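Local coordinates for salt-tolerant glutaminase (Micrococcus luteus, PDB 3AGD), which probably catalyses the hydrolysis of L-glutamine to L-glutamate and ammonium, at residues S92-F96 with M112-G116; N167-H172 with A184-V188; Q86-S92 with H106-A111. All blocks are in the same frame, centred on the assembly; numbering follows the deposited sequence.

Contact 1 (S92-F96 with M112-G116)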
loop_
_atom_site.group_PDB
_atom_site.type_symbol
_atom_site.label_atom_id
_atom_site.label_comp_id
_atom_site.label_asym_id
_atom_site.label_seq_id
_atom_site.Cartn_x
_atom_site.Cartn_y
_atom_site.Cartn_z
ATOM N N SER A 92 -1.779 12.935 14.353
ATOM C CA SER A 92 -2.437 14.026 15.055
ATOM C C SER A 92 -2.843 15.178 14.138
ATOM O O SER A 92 -2.328 15.318 13.026
ATOM C CB SER A 92 -1.496 14.545 16.151
ATOM O OG SER A 92 -1.976 15.739 16.745
ATOM N N GLY A 93 -3.779 15.993 14.620
ATOM C CA GLY A 93 -4.234 17.156 13.878
ATOM C C GLY A 93 -3.353 18.328 14.282
ATOM O O GLY A 93 -2.478 18.169 15.134
ATOM N N GLU A 94 -3.586 19.501 13.702
ATOM C CA GLU A 94 -2.768 20.678 13.999
ATOM C C GLU A 94 -2.947 21.258 15.406
ATOM O O GLU A 94 -2.024 21.869 15.945
ATOM C CB GLU A 94 -3.023 21.753 12.935
ATOM C CG GLU A 94 -2.131 22.989 13.027
ATOM C CD GLU A 94 -0.651 22.654 13.120
ATOM O OE1 GLU A 94 -0.177 21.787 12.356
ATOM O OE2 GLU A 94 0.043 23.269 13.952
ATOM N N ALA A 95 -4.119 21.060 16.006
ATOM C CA ALA A 95 -4.388 21.568 17.356
ATOM C C ALA A 95 -3.264 21.135 18.297
ATOM O O ALA A 95 -2.951 19.945 18.387
ATOM C CB ALA A 95 -5.730 21.035 17.862
ATOM N N PHE A 96 -2.663 22.093 18.999
ATOM C CA PHE A 96 -1.558 21.775 19.897
ATOM C C PHE A 96 -1.936 21.582 21.357
ATOM O O PHE A 96 -2.613 22.415 21.953
ATOM C CB PHE A 96 -0.473 22.853 19.830
ATOM C CG PHE A 96 0.743 22.533 20.664
ATOM C CD1 PHE A 96 1.619 21.522 20.277
ATOM C CD2 PHE A 96 0.988 23.211 21.853
ATOM C CE1 PHE A 96 2.724 21.187 21.067
ATOM C CE2 PHE A 96 2.090 22.887 22.654
ATOM C CZ PHE A 96 2.959 21.871 22.259
ATOM N N MET A 112 4.146 16.137 10.017
ATOM C CA MET A 112 3.116 16.806 9.219
ATOM C C MET A 112 2.493 18.029 9.890
ATOM O O MET A 112 1.962 18.911 9.213
ATOM C CB MET A 112 2.009 15.813 8.850
ATOM C CG MET A 112 2.477 14.664 7.965
ATOM S SD MET A 112 3.208 15.222 6.403
ATOM C CE MET A 112 4.948 15.025 6.733
ATOM N N ILE A 113 2.547 18.080 11.216
ATOM C CA ILE A 113 1.999 19.212 11.951
ATOM C C ILE A 113 3.114 20.238 12.140
ATOM O O ILE A 113 4.297 19.884 12.181
ATOM C CB ILE A 113 1.460 18.792 13.340
ATOM C CG1 ILE A 113 2.596 18.232 14.199
ATOM C CG2 ILE A 113 0.365 17.745 13.177
ATOM C CD1 ILE A 113 2.190 17.902 15.625
ATOM N N ASN A 114 2.733 21.504 12.255
ATOM C CA ASN A 114 3.695 22.586 12.414
ATOM C C ASN A 114 4.781 22.307 13.445
ATOM O O ASN A 114 5.965 22.367 13.129
ATOM C CB ASN A 114 2.957 23.880 12.760
ATOM C CG ASN A 114 2.184 24.434 11.579
ATOM O OD1 ASN A 114 1.865 23.704 10.636
ATOM N ND2 ASN A 114 1.872 25.725 11.625
ATOM N N ALA A 115 4.377 21.994 14.671
ATOM C CA ALA A 115 5.330 21.715 15.745
ATOM C C ALA A 115 6.381 20.690 15.321
ATOM O O ALA A 115 7.569 20.851 15.600
ATOM C CB ALA A 115 4.587 21.227 16.986
ATOM N N GLY A 116 5.946 19.630 14.651
ATOM C CA GLY A 116 6.896 18.628 14.203
ATOM C C GLY A 116 7.712 19.141 13.026
ATOM O O GLY A 116 8.870 18.756 12.844
HETATM O O HOH W 1 1.529 21.908 15.537
#
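Ile113 meets the loop 92-96 through its CG2 methyl. With CG1 between the backbone N and the carbonyl carbon (chi1 62°), CG2 lies beside the backbone N, anti to the carbonyl carbon, and meets two carbonyl oxygens of the loop, Gly93 O at 3.5 Å and Ser92 O. Ile113 CA lies 3.4 Å from Glu94 OE1. Ile113 holds the N-cap position of helix 114-123, and at the next residue the Glu94 carboxylate engages the helix start: OE1 accepts a hydrogen bond from Asn114 N over 2.9 Å, nearly straight (168°), using its syn lone pair. Glu94 OE2 comes 3.2 Å from Asn114 CB, and the carboxylate and amide planes are 50° apart. Asn114 OD1 accepts from Lys67 NZ, while ND2 donates to Asn167; Asn114 binds L-glutamate, and its bond to Lys67 is consistent with the Ser-x-x-Lys arrangement of the beta-lactamase-like fold, with Ser64 as the serine. The carboxylate takes a second first-turn N-H, that of Ala115, through water 1, which donates to Glu94 OE2 at 2.6 Å; OE2 also forms a salt bridge with Arg166. Ala115 CB packs 4.4 Å from Phe96 CD1, meeting the ring obliquely.

Contact 2 (N167-H172 with A184-V188)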
loop_
_atom_site.group_PDB
_atom_site.type_symbol
_atom_site.label_atom_id
_atom_site.label_comp_id
_atom_site.label_asym_id
_atom_site.label_seq_id
_atom_site.Cartn_x
_atom_site.Cartn_y
_atom_site.Cartn_z
ATOM N N ASN A 167 3.117 30.117 15.359
ATOM C CA ASN A 167 4.286 29.263 15.149
ATOM C C ASN A 167 5.419 29.608 16.113
ATOM O O ASN A 167 6.190 28.729 16.517
ATOM C CB ASN A 167 4.776 29.342 13.698
ATOM C CG ASN A 167 3.942 28.488 12.761
ATOM O OD1 ASN A 167 3.511 27.393 13.128
ATOM N ND2 ASN A 167 3.721 28.974 11.549
ATOM N N LEU A 168 5.523 30.887 16.471
ATOM C CA LEU A 168 6.537 31.335 17.425
ATOM C C LEU A 168 6.182 30.720 18.783
ATOM O O LEU A 168 7.056 30.350 19.563
ATOM C CB LEU A 168 6.539 32.864 17.515
ATOM C CG LEU A 168 7.205 33.607 16.349
ATOM C CD1 LEU A 168 6.800 35.091 16.340
ATOM C CD2 LEU A 168 8.707 33.453 16.470
ATOM N N SER A 169 4.887 30.603 19.054
ATOM C CA SER A 169 4.428 30.002 20.301
ATOM C C SER A 169 4.873 28.544 20.343
ATOM O O SER A 169 5.425 28.081 21.340
ATOM C CB SER A 169 2.909 30.062 20.396
ATOM O OG SER A 169 2.457 29.258 21.468
ATOM N N LEU A 170 4.630 27.823 19.253
ATOM C CA LEU A 170 5.021 26.422 19.178
ATOM C C LEU A 170 6.536 26.302 19.335
ATOM O O LEU A 170 7.027 25.468 20.095
ATOM C CB LEU A 170 4.576 25.817 17.846
ATOM C CG LEU A 170 3.061 25.826 17.566
ATOM C CD1 LEU A 170 2.788 25.217 16.194
ATOM C CD2 LEU A 170 2.322 25.041 18.655
ATOM N N ALA A 171 7.274 27.149 18.627
ATOM C CA ALA A 171 8.728 27.131 18.703
ATOM C C ALA A 171 9.218 27.344 20.134
ATOM O O ALA A 171 10.111 26.634 20.601
ATOM C CB ALA A 171 9.317 28.193 17.779
ATOM N N HIS A 172 8.645 28.322 20.833
ATOM C CA HIS A 172 9.049 28.582 22.216
ATOM C C HIS A 172 8.756 27.385 23.110
ATOM O O HIS A 172 9.580 27.006 23.941
ATOM C CB HIS A 172 8.340 29.822 22.769
ATOM C CG HIS A 172 9.026 31.111 22.435
ATOM N ND1 HIS A 172 10.267 31.445 22.935
ATOM C CD2 HIS A 172 8.645 32.151 21.655
ATOM C CE1 HIS A 172 10.618 32.635 22.480
ATOM N NE2 HIS A 172 9.651 33.086 21.701
ATOM N N ALA A 184 13.547 30.650 18.849
ATOM C CA ALA A 184 12.240 30.416 18.254
ATOM C C ALA A 184 12.152 31.197 16.947
ATOM O O ALA A 184 11.645 30.702 15.938
ATOM C CB ALA A 184 11.146 30.874 19.216
ATOM N N GLU A 185 12.665 32.423 16.977
ATOM C CA GLU A 185 12.655 33.295 15.815
ATOM C C GLU A 185 13.422 32.710 14.622
ATOM O O GLU A 185 12.969 32.804 13.479
ATOM C CB GLU A 185 13.239 34.659 16.196
ATOM C CG GLU A 185 13.289 35.656 15.057
ATOM C CD GLU A 185 11.911 36.105 14.608
ATOM O OE1 GLU A 185 11.826 36.847 13.605
ATOM O OE2 GLU A 185 10.916 35.722 15.262
ATOM N N GLU A 186 14.576 32.105 14.893
ATOM C CA GLU A 186 15.414 31.518 13.844
ATOM C C GLU A 186 14.789 30.278 13.206
ATOM O O GLU A 186 14.895 30.065 11.997
ATOM C CB GLU A 186 16.787 31.150 14.411
ATOM C CG GLU A 186 17.764 30.584 13.386
ATOM C CD GLU A 186 19.078 30.133 14.011
ATOM O OE1 GLU A 186 19.597 30.858 14.886
ATOM O OE2 GLU A 186 19.596 29.063 13.620
ATOM N N ILE A 187 14.148 29.450 14.021
ATOM C CA ILE A 187 13.527 28.243 13.500
ATOM C C ILE A 187 12.243 28.570 12.749
ATOM O O ILE A 187 11.957 27.978 11.715
ATOM C CB ILE A 187 13.247 27.239 14.634
ATOM C CG1 ILE A 187 14.576 26.816 15.268
ATOM C CG2 ILE A 187 12.520 26.022 14.092
ATOM C CD1 ILE A 187 15.577 26.229 14.262
ATOM N N VAL A 188 11.475 29.526 13.254
ATOM C CA VAL A 188 10.245 29.910 12.577
ATOM C C VAL A 188 10.567 30.564 11.234
ATOM O O VAL A 188 9.883 30.313 10.242
ATOM C CB VAL A 188 9.413 30.881 13.439
ATOM C CG1 VAL A 188 8.322 31.534 12.604
ATOM C CG2 VAL A 188 8.795 30.122 14.613
#
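Val188 packs against the 167-172 turn of helix 165-176 with CG2 aimed at the backbone and its side chain crossing that of Leu168. Its CB sits 4.0 Å from Leu168 CD2. From there CG1 departs anti to the backbone N (chi1 166°), which puts CG2 beside the backbone N and anti to the carbonyl carbon, and so brings it to the interface. This CG2 methyl settles over the turn, 3.5 Å from Asn167 O and near Leu168 CA, with Leu168 CD2 at one flank and Ala171 CB, 3.7 Å away, at another. The Val188 and Leu168 side chains meet at about a right angle.

One turn earlier on the second helix, Ala184 CB touches Ala171 CB at 3.5 Å, where the two backbones come closest. The same methyl also covers a face of the His172 imidazole: it stands 3.6 Å from the ring centroid and only 6° off the ring normal, a CH-pi contact centred on the ring. At the solvent side Glu185 bends at chi2, and OE2 lies 3.4 Å from Leu168 CD2, an oxygen beside a methyl.

Helices 165-176 and 184-195 follow each other in the chain; the axes of the two segments pass 8.8 Å apart, their directions 121° from one another. Both helices carry residues that bind L-glutamate: Asn167 on the first, Tyr191 and Cys195 on the second. Val188 covers the CB and backbone carbonyl of Asn167. The interface is therefore held by van der Waals and CH-pi contacts, mainly between alanine, valine and leucine side chains, with the His172 ring, and without a direct polar bond between the two segments; the polar end of Asn167 is spent on Asn114 and the binding site.

Contact 3 (Q86-S92 with H106-A111); sequences QVGLNPS and HRPDNA
Gly88 N donates to Pro108 O over 3.0 Å, with 153° at the hydrogen. The other polar end of Gly88 is held through water 2, which donates to Gly88 O at 2.7 Å and accepts from Ala111 N. Gly88 O also receives a CA-H...O contact from Asn110 CA at 3.3 Å, so a direct bond, a water and a CH group join this residue to segment 106-111.

Around this centre the side chains lie along the opposing backbone. Arg107 CB presses on Gln86 O at 3.3 Å, and the chain, extended from CG to NE, runs over Gly88, with NE 3.7 Å from Gly88 CA. The Pro108 ring closes on the same carbonyl, CD being 3.1 Å from Gln86 O. At the far end Asp109 OD2 comes 3.3 Å from Ser92 CB. The Asn90 and Asp109 side chains lie side by side, pointing the same way, their planes 80° apart. On the buried side Val87 CG1 rests 3.6 Å from Ala111 N and touches the Ala111 methyl.

Val87 and Pro108 carry the packing on to helix 114-123, while Leu89 and Pro91 meet Gln248 of the second subunit. Two irregular limbs of one glutaminase-family loop fold together here: Pro91 lies near Tyr243, probably a substrate-binding residue, and the loop runs into the helix beginning with Asn114, which binds L-glutamate.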
loop_
_atom_site.group_PDB
_atom_site.type_symbol
_atom_site.label_atom_id
_atom_site.label_comp_id
_atom_site.label_asym_id
_atom_site.label_seq_id
_atom_site.Cartn_x
_atom_site.Cartn_y
_atom_site.Cartn_z
ATOM N N GLN A 86 13.428 13.501 18.250
ATOM C CA GLN A 86 12.818 14.834 18.263
ATOM C C GLN A 86 11.480 14.931 17.537
ATOM O O GLN A 86 10.746 15.907 17.704
ATOM C CB GLN A 86 13.772 15.860 17.637
ATOM C CG GLN A 86 15.169 15.928 18.243
ATOM C CD GLN A 86 15.183 16.440 19.676
ATOM O OE1 GLN A 86 16.244 16.712 20.232
ATOM N NE2 GLN A 86 14.007 16.570 20.279
ATOM N N VAL A 87 11.168 13.931 16.722
ATOM C CA VAL A 87 9.925 13.936 15.959
ATOM C C VAL A 87 9.234 12.580 16.086
ATOM O O VAL A 87 9.802 11.547 15.725
ATOM C CB VAL A 87 10.211 14.243 14.463
ATOM C CG1 VAL A 87 8.913 14.266 13.667
ATOM C CG2 VAL A 87 10.936 15.578 14.335
ATOM N N GLY A 88 8.009 12.591 16.599
ATOM C CA GLY A 88 7.270 11.352 16.774
ATOM C C GLY A 88 6.583 10.850 15.519
ATOM O O GLY A 88 6.693 11.451 14.449
ATOM N N LEU A 89 5.867 9.738 15.655
ATOM C CA LEU A 89 5.146 9.133 14.536
ATOM C C LEU A 89 3.674 9.042 14.897
ATOM O O LEU A 89 2.893 8.376 14.213
ATOM C CB LEU A 89 5.674 7.724 14.271
ATOM C CG LEU A 89 7.161 7.585 13.952
ATOM C CD1 LEU A 89 7.545 6.109 13.903
ATOM C CD2 LEU A 89 7.448 8.267 12.627
ATOM N N ASN A 90 3.304 9.702 15.988
ATOM C CA ASN A 90 1.931 9.683 16.458
ATOM C C ASN A 90 1.023 10.529 15.579
ATOM O O ASN A 90 1.225 11.731 15.437
ATOM C CB ASN A 90 1.862 10.193 17.899
ATOM C CG ASN A 90 0.466 10.109 18.480
ATOM O OD1 ASN A 90 -0.093 11.110 18.934
ATOM N ND2 ASN A 90 -0.106 8.913 18.471
ATOM N N PRO A 91 0.009 9.907 14.965
ATOM C CA PRO A 91 -0.897 10.682 14.114
ATOM C C PRO A 91 -1.641 11.745 14.926
ATOM O O PRO A 91 -2.076 11.496 16.055
ATOM C CB PRO A 91 -1.815 9.614 13.515
ATOM C CG PRO A 91 -1.745 8.488 14.497
ATOM C CD PRO A 91 -0.306 8.470 14.909
ATOM N N SER A 92 -1.779 12.935 14.353
ATOM C CA SER A 92 -2.437 14.026 15.055
ATOM C C SER A 92 -2.843 15.178 14.138
ATOM O O SER A 92 -2.328 15.318 13.026
ATOM C CB SER A 92 -1.496 14.545 16.151
ATOM O OG SER A 92 -1.976 15.739 16.745
ATOM N N HIS A 106 9.504 13.534 24.848
ATOM C CA HIS A 106 9.561 14.983 24.660
ATOM C C HIS A 106 9.723 15.330 23.188
ATOM O O HIS A 106 10.782 15.785 22.761
ATOM C CB HIS A 106 10.733 15.577 25.442
ATOM C CG HIS A 106 10.686 15.291 26.910
ATOM N ND1 HIS A 106 9.584 15.580 27.687
ATOM C CD2 HIS A 106 11.602 14.745 27.741
ATOM C CE1 HIS A 106 9.824 15.222 28.936
ATOM N NE2 HIS A 106 11.042 14.712 28.998
ATOM N N ARG A 107 8.670 15.116 22.412
ATOM C CA ARG A 107 8.727 15.405 20.987
ATOM C C ARG A 107 7.325 15.624 20.431
ATOM O O ARG A 107 6.366 14.996 20.888
ATOM C CB ARG A 107 9.390 14.236 20.255
ATOM C CG ARG A 107 8.562 12.955 20.302
ATOM C CD ARG A 107 9.368 11.719 19.934
ATOM N NE ARG A 107 8.560 10.514 20.097
ATOM C CZ ARG A 107 9.046 9.277 20.107
ATOM N NH1 ARG A 107 10.350 9.069 19.961
ATOM N NH2 ARG A 107 8.225 8.246 20.271
ATOM N N PRO A 108 7.183 16.538 19.453
ATOM C CA PRO A 108 5.867 16.792 18.862
ATOM C C PRO A 108 5.387 15.486 18.218
ATOM O O PRO A 108 6.202 14.618 17.900
ATOM C CB PRO A 108 6.149 17.901 17.845
ATOM C CG PRO A 108 7.589 17.681 17.479
ATOM C CD PRO A 108 8.219 17.368 18.813
ATOM N N ASP A 109 4.078 15.348 18.021
ATOM C CA ASP A 109 3.517 14.120 17.462
ATOM C C ASP A 109 4.043 13.606 16.120
ATOM O O ASP A 109 4.299 12.407 15.982
ATOM C CB ASP A 109 1.991 14.219 17.414
ATOM C CG ASP A 109 1.357 14.056 18.790
ATOM O OD1 ASP A 109 2.051 13.560 19.705
ATOM O OD2 ASP A 109 0.171 14.408 18.956
ATOM N N ASN A 110 4.192 14.473 15.126
ATOM C CA ASN A 110 4.703 14.012 13.835
ATOM C C ASN A 110 5.183 15.156 12.947
ATOM O O ASN A 110 4.960 16.324 13.255
ATOM C CB ASN A 110 3.643 13.187 13.093
ATOM C CG ASN A 110 2.396 13.985 12.790
ATOM O OD1 ASN A 110 1.376 13.849 13.465
ATOM N ND2 ASN A 110 2.474 14.835 11.776
ATOM N N ALA A 111 5.831 14.802 11.840
ATOM C CA ALA A 111 6.394 15.773 10.903
ATOM C C ALA A 111 5.405 16.565 10.051
ATOM O O ALA A 111 5.794 17.557 9.431
ATOM C CB ALA A 111 7.413 15.071 9.985
HETATM O O HOH W 2 6.691 12.064 11.784
#

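Contacts 1 and 3 share Ser92 and cross along the chain: contact 3 lies wholly in the loop before helix 114-123, and contact 1 joins that loop to the helix start. Their centres are only 8 Å apart, and Pro108 packs on Gly116 between them. Contact 2 comes later in the sequence and joins two helices. Contact 1 lies at the surface and relies on a carboxylate and a water at a helix start, whereas contact 3, partly buried, is mainly backbone-mediated. Contact 2, also partly buried, is almost purely apolar. Contacts 1 and 2 touch at the L-glutamate site, with Leu170 packing on Phe96 and Asn114; contacts 2 and 3 do not touch.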